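Local coordinates for inositol 2-dehydrogenase (Sinorhizobium meliloti, PDB 4HKT), which oxidises myo-inositol to 2-keto-myo-inositol (scyllo-inosose) with NAD+ as electron acceptor, the first step of myo-inositol degradation, at residues B[4-9]-B[64-69]; B[119-124]-B[176-181]; B[127-132]-B[278-283]. All coordinates share one frame; numbering follows the deposited sequence.

Interaction 1 of 3, residues B[4-9]-B[64-69]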
loop_
_atom_site.group_PDB
_atom_site.type_symbol
_atom_site.label_atom_id
_atom_site.label_comp_id
_atom_site.label_asym_id
_atom_site.label_seq_id
_atom_site.Cartn_x
_atom_site.Cartn_y
_atom_site.Cartn_z
ATOM N N VAL B 4 21.730 34.114 12.610
ATOM C CA VAL B 4 20.798 34.985 11.865
ATOM C C VAL B 4 19.699 35.467 12.799
ATOM O O VAL B 4 18.984 34.658 13.420
ATOM C CB VAL B 4 20.180 34.255 10.660
ATOM C CG1 VAL B 4 19.218 35.155 9.901
ATOM C CG2 VAL B 4 21.272 33.784 9.717
ATOM N N ARG B 5 19.575 36.789 12.911
ATOM C CA ARG B 5 18.558 37.384 13.773
ATOM C C ARG B 5 17.326 37.740 12.935
ATOM O O ARG B 5 17.409 38.522 11.982
ATOM C CB ARG B 5 19.109 38.614 14.511
ATOM C CG ARG B 5 20.183 38.279 15.543
ATOM C CD ARG B 5 20.717 39.500 16.296
ATOM N NE ARG B 5 19.808 39.945 17.350
ATOM C CZ ARG B 5 20.002 39.745 18.653
ATOM N NH1 ARG B 5 21.087 39.122 19.080
ATOM N NH2 ARG B 5 19.113 40.188 19.530
ATOM N N PHE B 6 16.190 37.153 13.311
ATOM C CA PHE B 6 14.942 37.250 12.559
ATOM C C PHE B 6 13.915 38.159 13.231
ATOM O O PHE B 6 13.692 38.093 14.444
ATOM C CB PHE B 6 14.302 35.854 12.434
ATOM C CG PHE B 6 14.941 34.971 11.401
ATOM C CD1 PHE B 6 14.351 34.793 10.152
ATOM C CD2 PHE B 6 16.124 34.305 11.674
ATOM C CE1 PHE B 6 14.943 33.982 9.201
ATOM C CE2 PHE B 6 16.724 33.491 10.731
ATOM C CZ PHE B 6 16.126 33.317 9.492
ATOM N N GLY B 7 13.267 38.978 12.421
ATOM C CA GLY B 7 12.040 39.634 12.812
ATOM C C GLY B 7 10.926 38.928 12.077
ATOM O O GLY B 7 11.067 38.660 10.884
ATOM N N LEU B 8 9.838 38.629 12.783
ATOM C CA LEU B 8 8.640 38.034 12.201
ATOM C C LEU B 8 7.567 39.103 12.119
ATOM O O LEU B 8 7.293 39.783 13.108
ATOM C CB LEU B 8 8.136 36.868 13.068
ATOM C CG LEU B 8 6.782 36.235 12.721
ATOM C CD1 LEU B 8 6.744 35.780 11.276
ATOM C CD2 LEU B 8 6.471 35.058 13.637
ATOM N N LEU B 9 6.959 39.242 10.941
ATOM C CA LEU B 9 5.867 40.173 10.723
ATOM C C LEU B 9 4.637 39.376 10.404
ATOM O O LEU B 9 4.574 38.697 9.367
ATOM C CB LEU B 9 6.162 41.123 9.568
ATOM C CG LEU B 9 7.559 41.727 9.521
ATOM C CD1 LEU B 9 7.625 42.727 8.383
ATOM C CD2 LEU B 9 7.925 42.399 10.827
ATOM N N ILE B 64 18.485 43.132 13.594
ATOM C CA ILE B 64 17.696 42.248 12.746
ATOM C C ILE B 64 18.461 42.049 11.425
ATOM O O ILE B 64 18.839 43.019 10.775
ATOM C CB ILE B 64 16.298 42.827 12.481
ATOM C CG1 ILE B 64 15.505 42.991 13.777
ATOM C CG2 ILE B 64 15.530 41.946 11.512
ATOM C CD1 ILE B 64 15.131 41.707 14.493
ATOM N N ASP B 65 18.709 40.791 11.067
ATOM C CA ASP B 65 19.379 40.424 9.816
ATOM C C ASP B 65 18.372 40.086 8.686
ATOM O O ASP B 65 18.662 40.248 7.513
ATOM C CB ASP B 65 20.268 39.197 10.049
ATOM C CG ASP B 65 21.296 39.403 11.197
ATOM O OD1 ASP B 65 22.052 40.395 11.144
ATOM O OD2 ASP B 65 21.358 38.556 12.119
ATOM N N ALA B 66 17.209 39.592 9.066
ATOM C CA ALA B 66 16.318 38.961 8.138
ATOM C C ALA B 66 14.914 39.104 8.673
ATOM O O ALA B 66 14.723 39.093 9.901
ATOM C CB ALA B 66 16.681 37.494 8.001
ATOM N N VAL B 67 13.946 39.223 7.755
ATOM C CA VAL B 67 12.530 39.241 8.106
ATOM C C VAL B 67 11.752 38.133 7.427
ATOM O O VAL B 67 12.083 37.717 6.321
ATOM C CB VAL B 67 11.814 40.584 7.778
ATOM C CG1 VAL B 67 12.320 41.662 8.704
ATOM C CG2 VAL B 67 12.004 41.000 6.332
ATOM N N VAL B 68 10.720 37.675 8.129
ATOM C CA VAL B 68 9.750 36.734 7.613
ATOM C C VAL B 68 8.439 37.501 7.555
ATOM O O VAL B 68 7.934 37.961 8.584
ATOM C CB VAL B 68 9.634 35.512 8.536
ATOM C CG1 VAL B 68 8.462 34.648 8.132
ATOM C CG2 VAL B 68 10.934 34.705 8.502
ATOM N N ILE B 69 7.900 37.652 6.350
ATOM C CA ILE B 69 6.674 38.427 6.153
ATOM C C ILE B 69 5.492 37.459 5.986
ATOM O O ILE B 69 5.381 36.728 4.966
ATOM C CB ILE B 69 6.770 39.372 4.945
ATOM C CG1 ILE B 69 7.982 40.293 5.058
ATOM C CG2 ILE B 69 5.466 40.143 4.780
ATOM C CD1 ILE B 69 8.340 41.026 3.773
#

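Interaction 2 of 3, residues B[119-124]-B[176-181]. With EDO (1,2-ethanediol), chain S.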
loop_
_atom_site.group_PDB
_atom_site.type_symbol
_atom_site.label_atom_id
_atom_site.label_comp_id
_atom_site.label_asym_id
_atom_site.label_seq_id
_atom_site.Cartn_x
_atom_site.Cartn_y
_atom_site.Cartn_z
ATOM N N VAL B 119 10.584 33.396 -1.728
ATOM C CA VAL B 119 9.146 33.427 -1.584
ATOM C C VAL B 119 8.706 32.107 -1.005
ATOM O O VAL B 119 9.372 31.104 -1.162
ATOM C CB VAL B 119 8.414 33.741 -2.939
ATOM C CG1 VAL B 119 8.894 35.058 -3.521
ATOM C CG2 VAL B 119 8.603 32.640 -3.959
ATOM N N GLY B 120 7.564 32.085 -0.370
ATOM C CA GLY B 120 7.135 30.911 0.346
ATOM C C GLY B 120 6.440 29.836 -0.492
ATOM O O GLY B 120 5.229 29.655 -0.392
ATOM N N PHE B 121 7.182 29.128 -1.336
ATOM C CA PHE B 121 6.588 27.950 -1.968
ATOM C C PHE B 121 7.201 26.776 -1.219
ATOM O O PHE B 121 8.149 26.161 -1.676
ATOM C CB PHE B 121 6.877 27.889 -3.448
ATOM C CG PHE B 121 6.111 28.902 -4.270
ATOM C CD1 PHE B 121 4.757 28.996 -4.175
ATOM C CD2 PHE B 121 6.750 29.651 -5.227
ATOM C CE1 PHE B 121 4.055 29.897 -4.951
ATOM C CE2 PHE B 121 6.067 30.537 -6.027
ATOM C CZ PHE B 121 4.711 30.678 -5.879
ATOM N N ASN B 122 6.651 26.504 -0.057
ATOM C CA ASN B 122 7.247 25.545 0.886
ATOM C C ASN B 122 7.259 24.120 0.374
ATOM O O ASN B 122 8.088 23.282 0.813
ATOM C CB ASN B 122 6.490 25.588 2.202
ATOM C CG ASN B 122 4.999 25.444 2.003
ATOM O OD1 ASN B 122 4.343 26.359 1.539
ATOM N ND2 ASN B 122 4.469 24.283 2.313
ATOM N N ARG B 123 6.371 23.826 -0.575
ATOM C CA ARG B 123 6.278 22.478 -1.108
ATOM C C ARG B 123 7.539 22.047 -1.799
ATOM O O ARG B 123 7.846 20.868 -1.826
ATOM C CB ARG B 123 5.039 22.301 -1.988
ATOM C CG ARG B 123 3.776 22.539 -1.200
ATOM C CD ARG B 123 2.540 22.404 -2.064
ATOM N NE ARG B 123 1.404 23.037 -1.404
ATOM C CZ ARG B 123 0.182 23.144 -1.928
ATOM N NH1 ARG B 123 -0.074 22.668 -3.146
ATOM N NH2 ARG B 123 -0.795 23.731 -1.234
ATOM N N ARG B 124 8.311 22.985 -2.295
ATOM C CA ARG B 124 9.582 22.645 -2.874
ATOM C C ARG B 124 10.605 22.077 -1.839
ATOM O O ARG B 124 11.622 21.533 -2.253
ATOM C CB ARG B 124 10.201 23.860 -3.524
ATOM C CG ARG B 124 9.552 24.366 -4.780
ATOM C CD ARG B 124 10.445 25.422 -5.348
ATOM N NE ARG B 124 9.882 25.968 -6.554
ATOM C CZ ARG B 124 10.592 26.304 -7.612
ATOM N NH1 ARG B 124 11.933 26.170 -7.620
ATOM N NH2 ARG B 124 9.961 26.794 -8.670
ATOM N N ASP B 176 0.513 24.838 -6.999
ATOM C CA ASP B 176 0.579 23.783 -8.024
ATOM C C ASP B 176 1.181 24.250 -9.319
ATOM O O ASP B 176 1.878 23.473 -9.946
ATOM C CB ASP B 176 -0.766 23.173 -8.271
ATOM C CG ASP B 176 -1.376 22.609 -7.005
ATOM O OD1 ASP B 176 -0.721 21.806 -6.312
ATOM O OD2 ASP B 176 -2.500 23.020 -6.672
ATOM N N PHE B 177 0.949 25.505 -9.720
ATOM C CA PHE B 177 1.713 26.080 -10.822
ATOM C C PHE B 177 3.221 26.082 -10.543
ATOM O O PHE B 177 4.011 25.717 -11.408
ATOM C CB PHE B 177 1.260 27.480 -11.170
ATOM C CG PHE B 177 -0.183 27.577 -11.605
ATOM C CD1 PHE B 177 -0.690 26.764 -12.588
ATOM C CD2 PHE B 177 -1.011 28.524 -11.058
ATOM C CE1 PHE B 177 -2.031 26.866 -12.999
ATOM C CE2 PHE B 177 -2.321 28.650 -11.453
ATOM C CZ PHE B 177 -2.848 27.832 -12.438
ATOM N N ASP B 178 3.618 26.549 -9.361
ATOM C CA ASP B 178 5.017 26.431 -8.958
ATOM C C ASP B 178 5.550 24.979 -8.975
ATOM O O ASP B 178 6.627 24.719 -9.516
ATOM C CB ASP B 178 5.285 27.054 -7.599
ATOM C CG ASP B 178 6.741 26.976 -7.251
ATOM O OD1 ASP B 178 7.535 27.667 -7.902
ATOM O OD2 ASP B 178 7.116 26.177 -6.364
HETATM N N MSE B 179 4.807 24.062 -8.392
HETATM C CA MSE B 179 5.158 22.633 -8.424
HETATM C C MSE B 179 5.324 22.116 -9.838
HETATM O O MSE B 179 6.276 21.404 -10.150
HETATM C CB MSE B 179 4.119 21.860 -7.625
HETATM C CG MSE B 179 4.358 20.355 -7.525
HETATM SE SE MSE B 179 6.082 19.935 -6.657
HETATM C CE MSE B 179 5.645 20.679 -4.898
ATOM N N ALA B 180 4.434 22.503 -10.741
ATOM C CA ALA B 180 4.566 22.112 -12.119
ATOM C C ALA B 180 5.843 22.590 -12.748
ATOM O O ALA B 180 6.538 21.820 -13.418
ATOM C CB ALA B 180 3.339 22.567 -12.937
ATOM N N ARG B 181 6.214 23.845 -12.504
ATOM C CA ARG B 181 7.487 24.356 -13.013
ATOM C C ARG B 181 8.683 23.599 -12.389
ATOM O O ARG B 181 9.672 23.285 -13.086
ATOM C CB ARG B 181 7.616 25.869 -12.733
ATOM C CG ARG B 181 6.717 26.738 -13.617
ATOM C CD ARG B 181 6.872 28.218 -13.303
ATOM N NE ARG B 181 8.171 28.675 -13.703
ATOM C CZ ARG B 181 9.207 28.945 -12.906
ATOM N NH1 ARG B 181 9.157 28.866 -11.577
ATOM N NH2 ARG B 181 10.336 29.307 -13.477
HETATM C C1 EDO S . 12.888 25.070 -11.832
HETATM O O1 EDO S . 13.160 24.412 -10.587
HETATM C C2 EDO S . 11.688 26.022 -11.695
HETATM O O2 EDO S . 11.829 26.888 -10.547
HETATM O O HOH W 1 -2.752 23.815 -4.285
#

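Interaction 3 of 3, residues B[127-132]-B[278-283]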
loop_
_atom_site.group_PDB
_atom_site.type_symbol
_atom_site.label_atom_id
_atom_site.label_comp_id
_atom_site.label_asym_id
_atom_site.label_seq_id
_atom_site.Cartn_x
_atom_site.Cartn_y
_atom_site.Cartn_z
ATOM N N PRO B 127 10.260 16.841 2.182
ATOM C CA PRO B 127 11.222 15.759 1.886
ATOM C C PRO B 127 10.739 14.791 0.808
ATOM O O PRO B 127 11.542 14.327 0.010
ATOM C CB PRO B 127 11.385 15.028 3.223
ATOM C CG PRO B 127 10.828 15.928 4.254
ATOM C CD PRO B 127 9.792 16.794 3.573
ATOM N N HIS B 128 9.433 14.552 0.741
ATOM C CA HIS B 128 8.870 13.632 -0.256
ATOM C C HIS B 128 8.883 14.219 -1.644
ATOM O O HIS B 128 9.340 13.586 -2.606
ATOM C CB HIS B 128 7.458 13.207 0.179
ATOM C CG HIS B 128 7.375 12.983 1.647
ATOM N ND1 HIS B 128 7.886 11.851 2.240
ATOM C CD2 HIS B 128 6.970 13.786 2.656
ATOM C CE1 HIS B 128 7.734 11.935 3.548
ATOM N NE2 HIS B 128 7.213 13.116 3.830
ATOM N N PHE B 129 8.425 15.463 -1.769
ATOM C CA PHE B 129 8.480 16.108 -3.065
ATOM C C PHE B 129 9.904 16.354 -3.558
ATOM O O PHE B 129 10.174 16.241 -4.765
ATOM C CB PHE B 129 7.673 17.395 -3.075
ATOM C CG PHE B 129 6.216 17.228 -2.736
ATOM C CD1 PHE B 129 5.533 16.039 -2.965
ATOM C CD2 PHE B 129 5.517 18.286 -2.194
ATOM C CE1 PHE B 129 4.205 15.913 -2.637
ATOM C CE2 PHE B 129 4.169 18.183 -1.907
ATOM C CZ PHE B 129 3.509 16.994 -2.143
HETATM N N MSE B 130 10.825 16.647 -2.637
HETATM C CA MSE B 130 12.246 16.873 -3.010
HETATM C C MSE B 130 12.839 15.616 -3.571
HETATM O O MSE B 130 13.593 15.649 -4.557
HETATM C CB MSE B 130 13.103 17.320 -1.815
HETATM C CG MSE B 130 13.004 18.799 -1.550
HETATM SE SE MSE B 130 14.123 19.313 0.014
HETATM C CE MSE B 130 15.903 18.931 -0.754
ATOM N N ALA B 131 12.509 14.493 -2.956
ATOM C CA ALA B 131 12.995 13.193 -3.407
ATOM C C ALA B 131 12.410 12.809 -4.782
ATOM O O ALA B 131 13.062 12.132 -5.582
ATOM C CB ALA B 131 12.692 12.119 -2.363
ATOM N N VAL B 132 11.196 13.278 -5.090
ATOM C CA VAL B 132 10.663 13.081 -6.439
ATOM C C VAL B 132 11.551 13.822 -7.412
ATOM O O VAL B 132 12.025 13.256 -8.395
ATOM C CB VAL B 132 9.196 13.530 -6.546
ATOM C CG1 VAL B 132 8.765 13.554 -8.012
ATOM C CG2 VAL B 132 8.269 12.657 -5.726
ATOM N N THR B 278 0.416 20.858 9.949
ATOM C CA THR B 278 1.141 19.639 10.278
ATOM C C THR B 278 1.670 18.908 9.069
ATOM O O THR B 278 2.645 18.201 9.198
ATOM C CB THR B 278 0.378 18.648 11.165
ATOM O OG1 THR B 278 -0.887 18.357 10.594
ATOM C CG2 THR B 278 0.221 19.182 12.599
ATOM N N ARG B 279 1.054 19.053 7.898
ATOM C CA ARG B 279 1.558 18.329 6.717
ATOM C C ARG B 279 2.980 18.775 6.375
ATOM O O ARG B 279 3.835 17.945 5.993
ATOM C CB ARG B 279 0.629 18.490 5.461
ATOM C CG ARG B 279 1.297 18.093 4.127
ATOM C CD ARG B 279 1.460 16.587 3.961
ATOM N NE ARG B 279 2.095 16.141 2.714
ATOM C CZ ARG B 279 3.405 16.188 2.452
ATOM N NH1 ARG B 279 4.256 16.663 3.353
ATOM N NH2 ARG B 279 3.881 15.748 1.298
ATOM N N TYR B 280 3.253 20.065 6.515
ATOM C CA TYR B 280 4.516 20.605 6.013
ATOM C C TYR B 280 5.568 21.044 7.056
ATOM O O TYR B 280 6.509 21.774 6.727
ATOM C CB TYR B 280 4.208 21.729 5.015
ATOM C CG TYR B 280 3.631 21.181 3.695
ATOM C CD1 TYR B 280 4.364 20.308 2.909
ATOM C CD2 TYR B 280 2.367 21.577 3.239
ATOM C CE1 TYR B 280 3.850 19.796 1.720
ATOM C CE2 TYR B 280 1.844 21.098 2.041
ATOM C CZ TYR B 280 2.583 20.204 1.291
ATOM O OH TYR B 280 2.075 19.707 0.120
ATOM N N THR B 281 5.471 20.526 8.274
ATOM C CA THR B 281 6.431 20.894 9.328
ATOM C C THR B 281 7.907 20.689 8.914
ATOM O O THR B 281 8.720 21.612 9.081
ATOM C CB THR B 281 6.158 20.189 10.653
ATOM O OG1 THR B 281 6.519 18.825 10.525
ATOM C CG2 THR B 281 4.704 20.284 11.035
ATOM N N GLU B 282 8.247 19.545 8.327
ATOM C CA GLU B 282 9.609 19.351 7.860
ATOM C C GLU B 282 9.941 20.335 6.739
ATOM O O GLU B 282 11.070 20.852 6.644
ATOM C CB GLU B 282 9.859 17.909 7.396
ATOM C CG GLU B 282 9.895 16.884 8.516
ATOM C CD GLU B 282 9.761 15.483 7.983
ATOM O OE1 GLU B 282 10.801 14.830 7.761
ATOM O OE2 GLU B 282 8.614 15.063 7.739
ATOM N N ALA B 283 8.966 20.590 5.866
ATOM C CA ALA B 283 9.205 21.504 4.763
ATOM C C ALA B 283 9.541 22.908 5.266
ATOM O O ALA B 283 10.507 23.508 4.789
ATOM C CB ALA B 283 8.018 21.517 3.800
HETATM O O HOH W 2 6.590 14.144 6.177
#

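Interaction 1 of 3, residues B[4-9]-B[64-69]
Arg5 and Asp65 open the pairing of two parallel strands with three hydrogen bonds. The backbone N of Arg5 reaches Asp65 OD2 over 2.6 Å, using the anti lone pair of that oxygen. In return Arg5 O accepts from two amides, Asp65 N at 2.8 Å and the longer, more bent Ala66 N at 3.1 Å. The Asp65 carboxylate thus stands in for a strand carbonyl just before 66-69 begins, and an alanine here would probably leave Arg5 N without this acceptor and the start of the pairing less firmly held. The guanidinium of Arg5 plays no part in this grip: in the conformer given, NE bonds to Asp63 O.

From there the backbones alternate as parallel strands do. Gly7 N donates to Ala66 O, Val68 N to Gly7 O and Leu9 N to Val68 O, the last nearly straight at 168°. The CA-H groups of Phe6 and Val67 add contacts to Ala66 O and Gly7 O.

These are neighbouring central strands of the Rossmann sheet, with 28-34 on the far side of 4-9 and 89-93 beyond 66-69, and 4-9 runs into a glycine-rich turn consistent with the dinucleotide-binding GxGxxG motif.

Apolar side chains meet on both faces. On one, Ala66 CB sits over the Phe6 ring, 4.1 Å above its plane and offset toward the rim, while Val68 CG2 comes to the ring edge, 3.8 Å from Phe6 CD1. Val68 CG1, anti to the backbone N (chi1 170°), instead meets Leu8 CD1 at 3.8 Å. On the other face Leu9 and Ile69 lie side by side, pointing the same way, and helix 76-85 packs over them. Phe291 and Ile292 of helix 281-297 pack against Phe6.

Interaction 2 of 3, residues B[119-124]-B[176-181]
Phe121 and Asp178 stack tightly just after the last strand of the Rossmann sheet, 117-120, where the following turn and 3-10 segment pack on helix 168-184. Asp178 CB lies over the centre of the Phe121 ring, 3.7 Å from its centroid, a CH-pi contact. Asp178 CG, anti to the backbone N (chi1 -177°), comes over the same face, 3.4 Å from Phe121 CD2, and the carboxylate plane is only 14° from the ring. Arg124, extended from CG to NE, grips this carboxylate side-on in a salt bridge: NE bonds OD2 of Asp178 in the guanidinium plane at 2.8 Å, and NH2 donates to Asp178 OD1 at 2.7 Å, that oxygen lying 18° out of the guanidinium plane. One buried aspartate is therefore held by a ring face and two N-H groups. Selenomethionine Met179 adds its CE, 3.4 Å from Arg123 CB.

The partly exposed Arg124 and Arg181 end is more open. Arg124 NH2 and Arg181 NH1 come within 3.7 Å, a repulsion probably eased by the salt bridges of Arg181 to Glu187 and Asp307. A 1,2-ethanediol, probably from the crystallisation liquor, takes a hydrogen bond from Arg124 NH2 through O2. The opposite end is buried but loosely joined: Asp176, bonded also to Ser151 and Asn228, meets Arg123 in a long salt bridge, NH1 to OD1 at 3.3 Å. A water also bridges the pair, donating to Asp176 OD2 and accepting from Arg123 NH1 at 3.1 Å.

Interaction 3 of 3, residues B[127-132]-B[278-283]
Phe129 and Tyr280 meet edge first in the aromatic part of this contact. Phe129 CE2 lies in the plane of the tyrosine ring at its edge, 3.3 Å from Tyr280 OH and 4.0 Å from Tyr280 CE1, and the two side chains cross at about a right angle. The hydroxyl bonds to Gln238.

Arg279 puts NH2 over one face of the Phe129 ring, 3.7 Å from Phe129 CZ, its guanidinium inclined 49° to the ring. Arg279 CG lies over the centre of the Tyr280 ring, and the bend at chi2 (73°) brings CD round to the side of helix 127-137. The same NH2 is 3.9 Å from CD2 of His128, and the charge of Arg279 is answered by a salt bridge from NH1 to Asp126.

Polar linkage across the contact runs through water. One water lies in plane at the edge of the His128 ring, 2.6 Å from NE2, and donates to Glu282 OE2 at 2.7 Å. Beside it the aliphatic part of Glu282 crosses Pro127, Glu282 CB lying 3.8 Å from Pro127 CG. His128 ND1 bonds to the backbone N of Ser258 of the second subunit.

The contact joins the first turn of helix 127-137 to the break between helices 276-279 and 281-297, where Tyr280 takes the N-cap position, and strands 237-244 and 248-251 pack against Phe129.

Interaction 1 is buried sheet core, held mainly by backbone hydrogen bonds and apolar packing. Interaction 2, also buried and nearest the centre of the chain, reaches the same Rossmann sheet through its edge strand, but there charged side chains do most of the joining. Interaction 3, mostly buried but with exposed Glu282 at its edge, mixes aromatic and arginine packing with a water bridge and, alone of the three, touches another subunit. Interactions 2 and 3 lie about 12 Å apart between centres and touch directly: Arg123 O packs against Phe129 CD2 and Asn122 ND2 against the Tyr280 ring. Interaction 1 stands apart, about 7 Å from interaction 2 and 12 Å from interaction 3 between nearest atoms.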